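Local coordinates for SusD/RagB family nutrient-binding outer membrane lipoprotein (Bacteroides vulgatus, PDB 4F7A) that probably binds glycans, perhaps mucin O-glycans, at the outer membrane as a SusD-like lipoprotein built on a helical TPR-like scaffold, at residues A208-N213 and G435-A440; M467-P472 and W503-K508; L52-F57 and T129-P134; R341-L346 and Q442-Y447. All coordinates share one frame; numbering follows the deposited sequence.

Contact 1 (A208-N213 and G435-A440); sequences AMRVSN and GMEAWA
Arg-210 and Glu-437 face each other from opposite directions and close a two-pronged, end-on salt bridge in the protein interior. NH1 of Arg-210 gives an almost straight bond to Glu-437 OE2 (2.8 Å, 172° at the hydrogen), while NH2 of Arg-210 reaches Glu-437 OE1, also at 2.8 Å. The fit is not flat: the guanidinium and carboxylate planes are turned 35° apart. OE1 still offers its syn lone pair, whereas OE2 is approached on the syn side but from well out of the carboxylate plane. Bends at chi2 and chi3 fold the arginine chain and bring its terminal nitrogens to the acid.

Each terminal nitrogen has a second acidic partner as well, NH1 in Glu-441 and NH2 in Asp-130, so one buried cation is shared among three carboxylates, which would be expected to favour its charged form. The methyl of Ala-440 lies over the centre of one guanidinium face, with CB 3.9 Å from CZ of Arg-210, adding an apolar contact to the polar one. At the end of helix 193-210, the carbonyl O of Met-209 accepts from both Ser-212 N and Ser-212 OG, the hydroxyl lying in the carbonyl plane on a lone pair.

The contact thereby ties the C-terminal end of helix 193-210 to the first turns of helix 435-445, with Trp-504 against Arg-210 and helix 334-346 touching both Met-209 and Glu-437.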
# COMPACT_ATOMS: atom_id res chain seq x y z
N ALA A 208 -4.79 -11.45 6.08
CA ALA A 208 -5.59 -12.65 5.85
C ALA A 208 -6.04 -12.76 4.40
O ALA A 208 -5.91 -13.82 3.80
CB ALA A 208 -6.80 -12.67 6.81
N MSE A 209 -6.56 -11.67 3.83
CA MSE A 209 -6.95 -11.71 2.44
C MSE A 209 -5.74 -11.83 1.53
O MSE A 209 -5.78 -12.56 0.54
CB MSE A 209 -7.81 -10.53 2.04
CG MSE A 209 -9.17 -10.52 2.69
SE MSE A 209 -10.24 -12.12 2.49
CE MSE A 209 -9.81 -12.94 4.17
N ARG A 210 -4.63 -11.20 1.89
CA ARG A 210 -3.41 -11.34 1.12
C ARG A 210 -3.02 -12.82 0.92
O ARG A 210 -2.59 -13.20 -0.16
CB ARG A 210 -2.21 -10.63 1.77
CG ARG A 210 -0.98 -10.59 0.82
CD ARG A 210 -0.96 -9.37 -0.10
NE ARG A 210 -0.55 -8.21 0.66
CZ ARG A 210 -1.27 -7.11 0.87
NH1 ARG A 210 -2.47 -6.95 0.34
NH2 ARG A 210 -0.77 -6.14 1.64
N VAL A 211 -3.15 -13.63 1.97
CA VAL A 211 -2.69 -15.02 1.89
C VAL A 211 -3.80 -15.98 1.41
O VAL A 211 -3.58 -17.18 1.39
CB VAL A 211 -2.10 -15.55 3.23
CG1 VAL A 211 -1.01 -14.61 3.73
CG2 VAL A 211 -3.18 -15.74 4.28
N SER A 212 -4.97 -15.45 1.03
CA SER A 212 -6.15 -16.30 0.73
C SER A 212 -6.00 -17.23 -0.47
O SER A 212 -6.61 -18.29 -0.48
CB SER A 212 -7.43 -15.46 0.60
OG SER A 212 -7.32 -14.53 -0.46
N ASN A 213 -5.19 -16.85 -1.46
CA ASN A 213 -4.97 -17.71 -2.63
C ASN A 213 -3.94 -18.79 -2.36
O ASN A 213 -4.12 -19.91 -2.81
CB ASN A 213 -4.52 -16.92 -3.86
CG ASN A 213 -5.60 -16.06 -4.42
OD1 ASN A 213 -6.81 -16.38 -4.33
ND2 ASN A 213 -5.19 -14.97 -5.07
N GLY A 435 0.27 3.81 -2.81
CA GLY A 435 0.62 2.90 -3.89
C GLY A 435 1.05 1.51 -3.47
O GLY A 435 0.93 0.56 -4.26
N MSE A 436 1.59 1.35 -2.27
CA MSE A 436 2.04 0.00 -1.83
C MSE A 436 0.89 -0.98 -1.69
O MSE A 436 0.94 -2.06 -2.26
CB MSE A 436 2.86 0.02 -0.56
CG MSE A 436 4.10 0.85 -0.65
SE MSE A 436 5.54 0.07 0.42
CE MSE A 436 6.88 1.37 -0.05
N GLU A 437 -0.16 -0.63 -0.95
CA GLU A 437 -1.28 -1.56 -0.85
C GLU A 437 -1.88 -1.84 -2.23
O GLU A 437 -2.21 -3.00 -2.56
CB GLU A 437 -2.34 -1.06 0.12
CG GLU A 437 -3.46 -2.10 0.39
CD GLU A 437 -2.97 -3.46 0.89
OE1 GLU A 437 -1.84 -3.56 1.43
OE2 GLU A 437 -3.72 -4.46 0.74
N ALA A 438 -1.97 -0.80 -3.04
CA ALA A 438 -2.57 -0.92 -4.39
C ALA A 438 -1.78 -1.89 -5.26
O ALA A 438 -2.36 -2.77 -5.92
CB ALA A 438 -2.63 0.47 -5.06
N TRP A 439 -0.47 -1.75 -5.24
CA TRP A 439 0.40 -2.58 -6.04
C TRP A 439 0.43 -4.02 -5.52
O TRP A 439 0.43 -4.94 -6.30
CB TRP A 439 1.81 -1.99 -6.11
CG TRP A 439 2.72 -2.76 -7.08
CD1 TRP A 439 2.35 -3.31 -8.27
CD2 TRP A 439 4.14 -3.00 -6.94
NE1 TRP A 439 3.44 -3.92 -8.87
CE2 TRP A 439 4.54 -3.74 -8.07
CE3 TRP A 439 5.09 -2.69 -5.95
CZ2 TRP A 439 5.85 -4.15 -8.25
CZ3 TRP A 439 6.38 -3.10 -6.12
CH2 TRP A 439 6.76 -3.83 -7.27
N ALA A 440 0.48 -4.21 -4.20
CA ALA A 440 0.49 -5.54 -3.63
C ALA A 440 -0.76 -6.29 -4.04
O ALA A 440 -0.69 -7.44 -4.48
CB ALA A 440 0.58 -5.48 -2.12

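Contact 2 (M467-P472 and W503-K508); sequences MIRRLP and WWDTGK
The folded side chain of Arg-469 meets the carboxylate of Asp-505 through a single nitrogen, NH1, which lies 2.7 Å from OD2 of Asp-505. The arginine leaves the backbone with CG beside its own N (chi1 -62°), then bends at chi2 and again at chi3, so that the chain curls back on its segment. That curl lets NE bond to the carbonyl O of Met-467 at 3.0 Å, almost in the guanidinium plane but above the plane of the carbonyl. With NE held to the backbone, the rotation of the guanidinium is restricted and NH1 is directed at the acid.

Asp-505 instead extends CG beside its carbonyl carbon, and the two side chains cross at about a right angle. Their flat groups stand 66° apart, a geometry far from a paired, coplanar bridge: OD2 sits near the guanidinium plane, but NH1 comes to it from above the carboxylate. A water donates to the same Asp-505 OD2 at 2.7 Å and to Arg-469 O at 2.8 Å, giving a second link between the segments. The other oxygen, OD1, pairs with Arg-501 and receives a weak bond from Gly-507 N.

Both segments lack regular secondary structure. The salt bridge and its water join two irregular loops of the SusD-like fold near its C terminus, one before helix 475-480 and one after helix 482-492, beside helix 435-445.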
# COMPACT_ATOMS: atom_id res chain seq x y z
N MSE A 467 3.46 -9.03 -15.93
CA MSE A 467 3.83 -7.77 -15.30
C MSE A 467 4.80 -8.00 -14.13
O MSE A 467 5.01 -9.15 -13.68
CB MSE A 467 2.61 -6.95 -14.87
CG MSE A 467 1.50 -6.86 -15.92
SE MSE A 467 0.06 -5.67 -15.40
CE MSE A 467 1.06 -4.01 -15.59
N ILE A 468 5.38 -6.89 -13.68
CA ILE A 468 6.37 -6.94 -12.60
C ILE A 468 5.75 -7.57 -11.34
O ILE A 468 4.58 -7.30 -10.98
CB ILE A 468 6.98 -5.52 -12.35
CG1 ILE A 468 8.08 -5.59 -11.30
CG2 ILE A 468 5.90 -4.47 -11.94
CD1 ILE A 468 8.88 -4.25 -11.16
N ARG A 469 6.52 -8.45 -10.70
CA ARG A 469 6.04 -9.26 -9.58
C ARG A 469 6.58 -8.81 -8.22
O ARG A 469 6.03 -9.18 -7.19
CB ARG A 469 6.45 -10.72 -9.79
CG ARG A 469 5.89 -11.41 -11.02
CD ARG A 469 4.38 -11.64 -10.92
NE ARG A 469 3.61 -10.52 -11.44
CZ ARG A 469 2.36 -10.21 -11.07
NH1 ARG A 469 1.76 -10.88 -10.09
NH2 ARG A 469 1.72 -9.18 -11.66
N ARG A 470 7.70 -8.09 -8.23
CA ARG A 470 8.43 -7.74 -7.03
C ARG A 470 9.56 -6.81 -7.41
O ARG A 470 9.86 -6.62 -8.59
CB ARG A 470 9.03 -8.98 -6.35
CG ARG A 470 10.12 -9.69 -7.18
CD ARG A 470 10.63 -10.94 -6.54
NE ARG A 470 11.50 -10.69 -5.40
CZ ARG A 470 12.82 -10.51 -5.47
NH1 ARG A 470 13.48 -10.54 -6.63
NH2 ARG A 470 13.51 -10.33 -4.33
N LEU A 471 10.22 -6.26 -6.40
CA LEU A 471 11.49 -5.58 -6.60
C LEU A 471 12.64 -6.49 -6.21
O LEU A 471 12.52 -7.29 -5.26
CB LEU A 471 11.56 -4.28 -5.77
CG LEU A 471 10.49 -3.23 -6.09
CD1 LEU A 471 10.81 -1.93 -5.30
CD2 LEU A 471 10.34 -2.96 -7.61
N PRO A 472 13.76 -6.39 -6.91
CA PRO A 472 14.93 -7.19 -6.49
C PRO A 472 15.44 -6.81 -5.12
O PRO A 472 15.22 -5.69 -4.67
CB PRO A 472 16.00 -6.86 -7.55
CG PRO A 472 15.22 -6.34 -8.73
CD PRO A 472 14.04 -5.60 -8.12
N TRP A 503 5.53 -15.43 -2.52
CA TRP A 503 4.80 -16.56 -1.96
C TRP A 503 3.27 -16.40 -2.07
O TRP A 503 2.58 -17.35 -2.47
CB TRP A 503 5.23 -16.78 -0.50
CG TRP A 503 4.39 -17.79 0.27
CD1 TRP A 503 4.38 -19.16 0.14
CD2 TRP A 503 3.45 -17.49 1.30
NE1 TRP A 503 3.50 -19.71 1.04
CE2 TRP A 503 2.91 -18.71 1.76
CE3 TRP A 503 3.03 -16.30 1.91
CZ2 TRP A 503 1.97 -18.77 2.80
CZ3 TRP A 503 2.07 -16.36 2.92
CH2 TRP A 503 1.56 -17.58 3.36
N TRP A 504 2.74 -15.23 -1.75
CA TRP A 504 1.28 -15.02 -1.81
C TRP A 504 0.69 -14.82 -3.19
O TRP A 504 -0.53 -14.77 -3.33
CB TRP A 504 0.80 -13.90 -0.88
CG TRP A 504 1.53 -12.57 -0.92
CD1 TRP A 504 2.19 -12.00 0.14
CD2 TRP A 504 1.59 -11.61 -1.98
NE1 TRP A 504 2.67 -10.77 -0.21
CE2 TRP A 504 2.33 -10.51 -1.51
CE3 TRP A 504 1.11 -11.57 -3.28
CZ2 TRP A 504 2.56 -9.38 -2.28
CZ3 TRP A 504 1.35 -10.49 -4.06
CH2 TRP A 504 2.10 -9.39 -3.56
N ASP A 505 1.55 -14.77 -4.20
CA ASP A 505 1.18 -14.57 -5.60
C ASP A 505 1.19 -15.94 -6.27
O ASP A 505 2.26 -16.48 -6.59
CB ASP A 505 2.22 -13.63 -6.25
CG ASP A 505 2.00 -13.40 -7.73
OD1 ASP A 505 1.06 -13.99 -8.31
OD2 ASP A 505 2.79 -12.62 -8.31
N THR A 506 0.00 -16.51 -6.45
CA THR A 506 -0.13 -17.84 -7.07
C THR A 506 -0.39 -17.75 -8.57
O THR A 506 -0.43 -18.76 -9.25
CB THR A 506 -1.30 -18.62 -6.43
OG1 THR A 506 -2.51 -17.88 -6.63
CG2 THR A 506 -1.06 -18.82 -4.94
N GLY A 507 -0.62 -16.55 -9.08
CA GLY A 507 -0.92 -16.38 -10.49
C GLY A 507 -2.38 -16.58 -10.82
O GLY A 507 -2.77 -16.42 -11.97
N LYS A 508 -3.20 -16.95 -9.84
CA LYS A 508 -4.64 -17.00 -10.06
C LYS A 508 -5.40 -16.95 -8.76
O LYS A 508 -4.85 -17.22 -7.71
CB LYS A 508 -5.05 -18.23 -10.87
CG LYS A 508 -4.98 -19.55 -10.14
CD LYS A 508 -5.34 -20.69 -11.11
CE LYS A 508 -5.52 -22.03 -10.39
NZ LYS A 508 -4.35 -22.37 -9.52
O HOH W 1 4.61 -11.49 -6.67

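Contact 3 (L52-F57 and T129-P134); sequences LNHDMF and TDTYGP
His-54 and Thr-131 join two helices of the SusD-like, TPR-related fold by one side-chain hydrogen bond: the short helix 54-57 at its first turn, and helix 111-132 at its last. From CB, the histidine runs with CG beside its backbone N (chi1 -47°), which carries the imidazole across to the second helix. CD2 on one flank of the ring comes within 3.6 Å of Thr-131 OG1 and also lies against Trp-439, whose indole meets the imidazole edge-to-face. CE1 on the other flank is 3.8 Å from Thr-131 OG1 and also near the methyl CG2 of that residue. Between them NE2 does the bonding, donating to Thr-131 OG1 at 2.8 Å with an angle of 166° at the hydrogen. The hydroxyl lies practically in the ring plane, at the imidazole edge, although the two side chains cross at roughly a right angle.

Thr-131 OG1 is a buried oxygen with two partners, since it is also hydrogen-bonded to the carbonyl O of Arg-127, one turn earlier on its own helix. The methyl of Thr-131 touches both rings: CG2 is 3.5 Å from His-54 NE2 and lies over the centre of the Tyr-132 ring, 3.5 Å above its plane.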
# COMPACT_ATOMS: atom_id res chain seq x y z
N LEU A 52 8.81 6.38 -7.10
CA LEU A 52 9.32 5.88 -8.37
C LEU A 52 9.26 4.35 -8.53
O LEU A 52 9.73 3.80 -9.54
CB LEU A 52 10.73 6.38 -8.62
CG LEU A 52 10.89 7.86 -8.91
CD1 LEU A 52 12.37 8.24 -8.78
CD2 LEU A 52 10.36 8.25 -10.31
N ASN A 53 8.70 3.67 -7.54
CA ASN A 53 8.46 2.23 -7.62
C ASN A 53 6.94 1.95 -7.49
O ASN A 53 6.19 2.04 -8.46
CB ASN A 53 9.26 1.53 -6.52
CG ASN A 53 10.74 1.71 -6.70
OD1 ASN A 53 11.34 1.10 -7.58
ND2 ASN A 53 11.33 2.52 -5.85
N HIS A 54 6.50 1.67 -6.28
CA HIS A 54 5.13 1.21 -6.04
C HIS A 54 4.07 2.15 -6.58
O HIS A 54 3.06 1.69 -7.08
CB HIS A 54 4.90 1.05 -4.54
CG HIS A 54 6.00 0.31 -3.84
ND1 HIS A 54 7.28 0.80 -3.75
CD2 HIS A 54 5.99 -0.86 -3.15
CE1 HIS A 54 8.03 -0.04 -3.06
NE2 HIS A 54 7.27 -1.06 -2.69
N ASP A 55 4.27 3.45 -6.43
CA ASP A 55 3.24 4.42 -6.82
C ASP A 55 3.04 4.44 -8.33
O ASP A 55 1.95 4.75 -8.81
CB ASP A 55 3.62 5.83 -6.33
CG ASP A 55 3.37 6.04 -4.83
OD1 ASP A 55 2.82 5.13 -4.16
OD2 ASP A 55 3.72 7.13 -4.34
N MSE A 56 4.11 4.13 -9.07
CA MSE A 56 4.01 4.01 -10.50
C MSE A 56 3.47 2.63 -10.89
O MSE A 56 2.55 2.52 -11.73
CB MSE A 56 5.37 4.25 -11.17
CG MSE A 56 5.29 4.03 -12.67
SE MSE A 56 6.88 4.52 -13.63
CE MSE A 56 8.12 3.55 -12.64
N PHE A 57 4.02 1.56 -10.29
CA PHE A 57 3.61 0.22 -10.66
C PHE A 57 2.17 -0.06 -10.30
O PHE A 57 1.49 -0.82 -11.01
CB PHE A 57 4.56 -0.84 -10.10
CG PHE A 57 5.99 -0.71 -10.60
CD1 PHE A 57 6.27 -0.52 -11.94
CD2 PHE A 57 7.05 -0.78 -9.72
CE1 PHE A 57 7.57 -0.40 -12.38
CE2 PHE A 57 8.37 -0.68 -10.16
CZ PHE A 57 8.62 -0.49 -11.48
N THR A 129 8.11 -6.99 3.07
CA THR A 129 8.00 -8.33 2.50
C THR A 129 7.15 -8.29 1.25
O THR A 129 7.44 -9.01 0.31
CB THR A 129 7.49 -9.44 3.47
OG1 THR A 129 7.46 -10.69 2.75
CG2 THR A 129 6.10 -9.14 3.99
N ASP A 130 6.12 -7.46 1.22
CA ASP A 130 5.27 -7.39 0.01
C ASP A 130 6.02 -6.79 -1.21
O ASP A 130 5.60 -6.98 -2.36
CB ASP A 130 3.97 -6.62 0.29
CG ASP A 130 3.01 -7.37 1.20
OD1 ASP A 130 3.23 -8.58 1.50
OD2 ASP A 130 2.03 -6.72 1.63
N THR A 131 7.11 -6.07 -0.94
CA THR A 131 7.96 -5.53 -1.98
C THR A 131 8.98 -6.57 -2.50
O THR A 131 9.09 -6.76 -3.69
CB THR A 131 8.69 -4.27 -1.46
OG1 THR A 131 7.72 -3.28 -1.09
CG2 THR A 131 9.62 -3.69 -2.53
N TYR A 132 9.67 -7.26 -1.59
CA TYR A 132 10.85 -8.06 -1.93
C TYR A 132 10.65 -9.57 -1.80
O TYR A 132 11.38 -10.34 -2.41
CB TYR A 132 12.05 -7.65 -1.04
CG TYR A 132 12.41 -6.18 -1.15
CD1 TYR A 132 13.13 -5.70 -2.24
CD2 TYR A 132 12.02 -5.27 -0.17
CE1 TYR A 132 13.46 -4.34 -2.37
CE2 TYR A 132 12.33 -3.91 -0.29
CZ TYR A 132 13.07 -3.46 -1.37
OH TYR A 132 13.38 -2.13 -1.50
N GLY A 133 9.72 -9.98 -0.95
CA GLY A 133 9.58 -11.37 -0.57
C GLY A 133 10.22 -11.67 0.77
O GLY A 133 9.81 -11.14 1.80
N PRO A 134 11.24 -12.52 0.77
CA PRO A 134 11.94 -12.80 2.01
C PRO A 134 12.48 -11.52 2.68
O PRO A 134 12.94 -10.58 2.01
CB PRO A 134 13.08 -13.72 1.58
CG PRO A 134 12.54 -14.42 0.33
CD PRO A 134 11.66 -13.41 -0.33

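Contact 4 (R341-L346 and Q442-Y447); sequences RAEASL and QRRTGY
A buried, two-bond salt bridge between helices links the end of helix 334-346 to the end of helix 435-445 in the largely helical SusD-like fold. Glu-343 and Arg-444 supply it, approaching from opposite directions. Glu-343 extends straight from CG outward, while Arg-444 is bent at chi2 and chi3, the former at an unusual -102°, and so turns its guanidinium end-on to the acid. NH1 of Arg-444 bonds to Glu-343 OE2 at 2.8 Å and NH2 of Arg-444 to Glu-343 OE1 at 2.9 Å. The two planes differ by only 7°, each oxygen uses its syn lone pair, and both oxygens lie in the guanidinium plane, the geometry expected of a well-matched bidentate pair.

CG2 of Thr-445 covers one face of the Arg-444 guanidinium, 3.3 Å above its centre. The hydroxyl of the same threonine accepts from Tyr-447 N at 3.0 Å, an ST turn where the chain leaves the helix through Gly-446, whose phi is positive.

Neither charge relies on its partner alone: OE2 of Glu-343 also pairs with Arg-347, and NH2 of Arg-444 with Glu-441. The bridge is thus the middle of a chain of alternating charges, Arg-347, Glu-343, Arg-444 and Glu-441, which would tend to keep both buried groups ionised and resist rotation of either about its terminal bonds.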
# COMPACT_ATOMS: atom_id res chain seq x y z
N ARG A 341 -13.81 -7.19 3.76
CA ARG A 341 -14.97 -7.95 4.20
C ARG A 341 -15.78 -8.47 3.01
O ARG A 341 -16.28 -9.60 3.05
CB ARG A 341 -15.85 -7.11 5.11
CG ARG A 341 -15.21 -6.84 6.45
CD ARG A 341 -15.84 -5.67 7.17
NE ARG A 341 -17.14 -5.95 7.76
CZ ARG A 341 -17.69 -5.23 8.74
NH1 ARG A 341 -17.10 -4.15 9.21
NH2 ARG A 341 -18.86 -5.60 9.25
N ALA A 342 -15.89 -7.67 1.95
CA ALA A 342 -16.59 -8.12 0.75
C ALA A 342 -15.90 -9.36 0.16
O ALA A 342 -16.55 -10.33 -0.25
CB ALA A 342 -16.67 -6.99 -0.30
N GLU A 343 -14.58 -9.33 0.09
CA GLU A 343 -13.87 -10.45 -0.45
C GLU A 343 -13.99 -11.67 0.46
O GLU A 343 -14.11 -12.81 -0.02
CB GLU A 343 -12.39 -10.11 -0.66
CG GLU A 343 -11.59 -11.33 -1.20
CD GLU A 343 -10.15 -11.02 -1.58
OE1 GLU A 343 -9.71 -9.86 -1.40
OE2 GLU A 343 -9.45 -11.97 -2.04
N ALA A 344 -13.91 -11.45 1.76
CA ALA A 344 -14.03 -12.56 2.72
C ALA A 344 -15.38 -13.24 2.52
O ALA A 344 -15.47 -14.47 2.51
CB ALA A 344 -13.84 -12.08 4.17
N SER A 345 -16.43 -12.45 2.33
CA SER A 345 -17.78 -13.01 2.08
C SER A 345 -17.82 -13.76 0.77
O SER A 345 -18.35 -14.86 0.69
CB SER A 345 -18.83 -11.91 2.12
OG SER A 345 -18.99 -11.46 3.45
N LEU A 346 -17.22 -13.18 -0.27
CA LEU A 346 -17.15 -13.84 -1.57
C LEU A 346 -16.46 -15.20 -1.50
O LEU A 346 -16.84 -16.15 -2.21
CB LEU A 346 -16.45 -12.94 -2.59
CG LEU A 346 -16.63 -13.29 -4.05
CD1 LEU A 346 -18.10 -13.22 -4.38
CD2 LEU A 346 -15.79 -12.34 -4.93
N GLN A 442 -2.77 -5.67 -6.60
CA GLN A 442 -2.76 -5.91 -8.03
C GLN A 442 -1.95 -7.16 -8.42
O GLN A 442 -2.37 -7.97 -9.26
CB GLN A 442 -2.25 -4.68 -8.76
CG GLN A 442 -2.28 -4.80 -10.27
CD GLN A 442 -1.02 -5.39 -10.88
OE1 GLN A 442 0.04 -5.42 -10.25
NE2 GLN A 442 -1.13 -5.83 -12.12
N ARG A 443 -0.80 -7.32 -7.77
CA ARG A 443 0.03 -8.50 -7.98
C ARG A 443 -0.63 -9.76 -7.44
O ARG A 443 -0.53 -10.81 -8.05
CB ARG A 443 1.42 -8.31 -7.37
CG ARG A 443 2.23 -7.25 -8.13
CD ARG A 443 3.57 -7.01 -7.50
NE ARG A 443 3.44 -6.18 -6.30
CZ ARG A 443 4.14 -6.35 -5.18
NH1 ARG A 443 5.05 -7.32 -5.09
NH2 ARG A 443 3.93 -5.54 -4.15
N ARG A 444 -1.32 -9.63 -6.31
CA ARG A 444 -1.92 -10.76 -5.65
C ARG A 444 -3.13 -11.27 -6.44
O ARG A 444 -3.28 -12.47 -6.66
CB ARG A 444 -2.33 -10.35 -4.22
CG ARG A 444 -2.52 -11.50 -3.23
CD ARG A 444 -3.93 -11.91 -2.93
NE ARG A 444 -4.82 -10.84 -2.46
CZ ARG A 444 -6.14 -11.02 -2.27
NH1 ARG A 444 -6.71 -12.20 -2.49
NH2 ARG A 444 -6.89 -10.01 -1.89
N THR A 445 -3.96 -10.35 -6.92
CA THR A 445 -5.26 -10.75 -7.52
C THR A 445 -5.35 -10.61 -9.03
O THR A 445 -6.31 -11.12 -9.65
CB THR A 445 -6.39 -9.88 -6.96
OG1 THR A 445 -6.24 -8.53 -7.42
CG2 THR A 445 -6.39 -9.90 -5.41
N GLY A 446 -4.44 -9.84 -9.63
CA GLY A 446 -4.53 -9.48 -11.05
C GLY A 446 -5.41 -8.27 -11.35
O GLY A 446 -5.59 -7.89 -12.53
N TYR A 447 -5.94 -7.65 -10.30
CA TYR A 447 -6.88 -6.55 -10.42
C TYR A 447 -6.38 -5.31 -9.68
O TYR A 447 -5.70 -5.42 -8.66
CB TYR A 447 -8.25 -6.95 -9.87
CG TYR A 447 -8.82 -8.22 -10.50
CD1 TYR A 447 -8.91 -8.35 -11.88
CD2 TYR A 447 -9.28 -9.27 -9.72
CE1 TYR A 447 -9.42 -9.52 -12.48
CE2 TYR A 447 -9.84 -10.43 -10.31
CZ TYR A 447 -9.87 -10.55 -11.70
OH TYR A 447 -10.41 -11.69 -12.28

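In the fold
From the N terminus, contact 3 comes first, closing a loop of 71 intervening residues by bringing helix 54-57 to the end of helix 111-132. Contact 1 opens later and spans 221 residues from helix 193-210 to helix 435-445. Contact 4 crosses it: it starts within that span, on helix 334-346, and ends further along helix 435-445, which both contacts share. Contact 2 follows all three and closes a short loop near the C terminus. Asp-130 connects the set, meeting Arg-210 of contact 1, Trp-504 of contact 2 and, through its carbonyl, Arg-443 of contact 4. Helix 435-445 lies among helix 54-57, the ends of helices 111-132 and 193-210, helix 334-346 and the C-terminal loops.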